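Local coordinates for protein leucyl-trna synthetase (Plasmodium knowlesi, PDB 5FOF) that is the editing domain of a leucine-tRNA ligase, which probably hydrolyses the ester linking a wrong amino acid to tRNA(Leu), at residues Leu182-Asn187 / Leu194-Met199. Sequence-based numbering, arbitrary orientation.
Sequences LRTYSN and LYILPM
Ile196 lays its CG1 and CD1 against the methyl of Thr184, CG2 to CG1 3.8 Å, the two side chains crossing at about a right angle, while CD1 also reaches Leu182 CB at 3.7 Å. A branched, wholly apolar residue suits this buried spot, where it spans two neighbours at once. Threonine serves a double purpose: its methyl packs on the isoleucine and its hydroxyl turns to the backbone. With OG1 lodged between its own N and carbonyl carbon (chi1 52°), the hydroxyl donates to Leu194 O at 2.7 Å, arriving from above the carbonyl plane. Thr184 N meets the same oxygen nearly end-on, at a doubtfully short 2.6 Å, and Leu194 N returns a bond to Thr184 O, completing an antiparallel hydrogen-bonded pair. Leucine suits the buried face it shares with Thr184. Next to it, Arg183 and Tyr195 form a non-hydrogen-bonded pair on the opposite face. Tyr195 stacks its flat ring on Phe245 and takes the arginine's aliphatic stem obliquely, CG to CE2 4.1 Å; such a stem with a charged end fits a partly exposed position. Ile196 N closes the pairing on Leu182 O at 3.2 Å. The result is a short, strongly twisted beta hairpin, the N-to-C directions of its short segments 117° apart, set between strand 33-40, antiparallel to 183-185, and strand 94-97, parallel to 194-198, with helix 219-230 packing on Leu197 and Pro198.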
loop_
_atom_site.group_PDB
_atom_site.type_symbol
_atom_site.label_atom_id
_atom_site.label_comp_id
_atom_site.label_asym_id
_atom_site.label_seq_id
_atom_site.Cartn_x
_atom_site.Cartn_y
_atom_site.Cartn_z
ATOM N N LEU A 182 -1.489 -8.541 -10.406
ATOM C CA LEU A 182 -0.909 -7.428 -11.156
ATOM C C LEU A 182 0.543 -7.254 -10.806
ATOM O O LEU A 182 0.907 -7.248 -9.627
ATOM C CB LEU A 182 -1.591 -6.093 -10.880
ATOM C CG LEU A 182 -2.532 -5.527 -11.933
ATOM C CD1 LEU A 182 -2.833 -4.071 -11.576
ATOM C CD2 LEU A 182 -1.988 -5.641 -13.359
ATOM N N ARG A 183 1.351 -7.084 -11.846
ATOM C CA ARG A 183 2.777 -6.861 -11.708
ATOM C C ARG A 183 2.921 -5.417 -11.261
ATOM O O ARG A 183 2.284 -4.535 -11.819
ATOM C CB ARG A 183 3.488 -7.094 -13.049
ATOM C CG ARG A 183 4.918 -7.573 -12.904
ATOM C CD ARG A 183 5.670 -7.554 -14.224
ATOM N NE ARG A 183 7.104 -7.385 -13.994
ATOM C CZ ARG A 183 8.021 -7.228 -14.947
ATOM N NH1 ARG A 183 7.678 -7.235 -16.235
ATOM N NH2 ARG A 183 9.300 -7.073 -14.606
ATOM N N THR A 184 3.733 -5.197 -10.234
ATOM C CA THR A 184 3.843 -3.900 -9.578
ATOM C C THR A 184 5.273 -3.657 -9.123
ATOM O O THR A 184 6.048 -4.603 -8.911
ATOM C CB THR A 184 2.895 -3.785 -8.348
ATOM O OG1 THR A 184 3.071 -4.904 -7.463
ATOM C CG2 THR A 184 1.428 -3.729 -8.781
ATOM N N TYR A 185 5.635 -2.391 -8.974
ATOM C CA TYR A 185 6.917 -2.072 -8.358
ATOM C C TYR A 185 6.793 -0.852 -7.457
ATOM O O TYR A 185 5.821 -0.118 -7.530
ATOM C CB TYR A 185 7.990 -1.888 -9.442
ATOM C CG TYR A 185 7.803 -0.696 -10.345
ATOM C CD1 TYR A 185 7.017 -0.779 -11.503
ATOM C CD2 TYR A 185 8.430 0.506 -10.068
ATOM C CE1 TYR A 185 6.860 0.318 -12.349
ATOM C CE2 TYR A 185 8.280 1.609 -10.895
ATOM C CZ TYR A 185 7.500 1.512 -12.038
ATOM O OH TYR A 185 7.351 2.619 -12.842
ATOM N N SER A 186 7.760 -0.685 -6.568
ATOM C CA SER A 186 7.980 0.598 -5.928
ATOM C C SER A 186 9.378 1.049 -6.282
ATOM O O SER A 186 10.226 0.227 -6.640
ATOM C CB SER A 186 7.810 0.508 -4.414
ATOM O OG SER A 186 9.018 0.193 -3.756
ATOM N N ASN A 187 9.618 2.349 -6.159
ATOM C CA ASN A 187 10.966 2.897 -6.322
ATOM C C ASN A 187 11.842 2.824 -5.066
ATOM O O ASN A 187 12.927 3.387 -5.058
ATOM C CB ASN A 187 10.903 4.330 -6.861
ATOM C CG ASN A 187 10.490 4.381 -8.313
ATOM O OD1 ASN A 187 10.756 3.462 -9.090
ATOM N ND2 ASN A 187 9.850 5.457 -8.693
ATOM N N LEU A 194 7.177 -7.186 -8.164
ATOM C CA LEU A 194 6.305 -7.421 -7.011
ATOM C C LEU A 194 4.909 -7.635 -7.520
ATOM O O LEU A 194 4.501 -6.978 -8.469
ATOM C CB LEU A 194 6.295 -6.217 -6.074
ATOM C CG LEU A 194 7.663 -5.584 -5.805
ATOM C CD1 LEU A 194 7.516 -4.535 -4.706
ATOM C CD2 LEU A 194 8.738 -6.617 -5.467
ATOM N N TYR A 195 4.185 -8.555 -6.895
ATOM C CA TYR A 195 2.847 -8.908 -7.337
ATOM C C TYR A 195 1.833 -8.542 -6.257
ATOM O O TYR A 195 2.185 -8.409 -5.063
ATOM C CB TYR A 195 2.776 -10.394 -7.697
ATOM C CG TYR A 195 3.605 -10.757 -8.920
ATOM C CD1 TYR A 195 4.964 -11.032 -8.809
ATOM C CD2 TYR A 195 3.028 -10.821 -10.194
ATOM C CE1 TYR A 195 5.732 -11.346 -9.929
ATOM C CE2 TYR A 195 3.783 -11.139 -11.316
ATOM C CZ TYR A 195 5.140 -11.399 -11.187
ATOM O OH TYR A 195 5.905 -11.725 -12.297
ATOM N N ILE A 196 0.581 -8.360 -6.688
ATOM C CA ILE A 196 -0.508 -8.078 -5.773
ATOM C C ILE A 196 -1.036 -9.425 -5.294
ATOM O O ILE A 196 -1.438 -10.271 -6.104
ATOM C CB ILE A 196 -1.579 -7.190 -6.419
ATOM C CG1 ILE A 196 -0.954 -5.832 -6.753
ATOM C CG2 ILE A 196 -2.765 -6.948 -5.479
ATOM C CD1 ILE A 196 -1.907 -4.844 -7.382
ATOM N N LEU A 197 -0.965 -9.631 -3.982
ATOM C CA LEU A 197 -1.400 -10.859 -3.337
ATOM C C LEU A 197 -2.582 -10.553 -2.433
ATOM O O LEU A 197 -2.724 -9.419 -1.973
ATOM C CB LEU A 197 -0.273 -11.445 -2.487
ATOM C CG LEU A 197 0.943 -12.035 -3.199
ATOM C CD1 LEU A 197 1.818 -12.735 -2.176
ATOM C CD2 LEU A 197 0.560 -12.996 -4.324
ATOM N N PRO A 198 -3.424 -11.561 -2.151
ATOM C CA PRO A 198 -4.614 -11.353 -1.337
ATOM C C PRO A 198 -4.376 -11.580 0.149
ATOM O O PRO A 198 -3.840 -12.619 0.514
ATOM C CB PRO A 198 -5.561 -12.416 -1.878
ATOM C CG PRO A 198 -4.665 -13.546 -2.242
ATOM C CD PRO A 198 -3.358 -12.941 -2.656
ATOM N N MET A 199 -4.767 -10.616 0.987
ATOM C CA MET A 199 -4.796 -10.790 2.465
ATOM C C MET A 199 -6.205 -10.446 3.010
ATOM O O MET A 199 -6.645 -9.306 2.919
ATOM C CB MET A 199 -3.723 -9.935 3.142
ATOM C CG MET A 199 -3.720 -10.050 4.665
ATOM S SD MET A 199 -2.388 -9.174 5.515
ATOM C CE MET A 199 -1.147 -10.430 5.712
#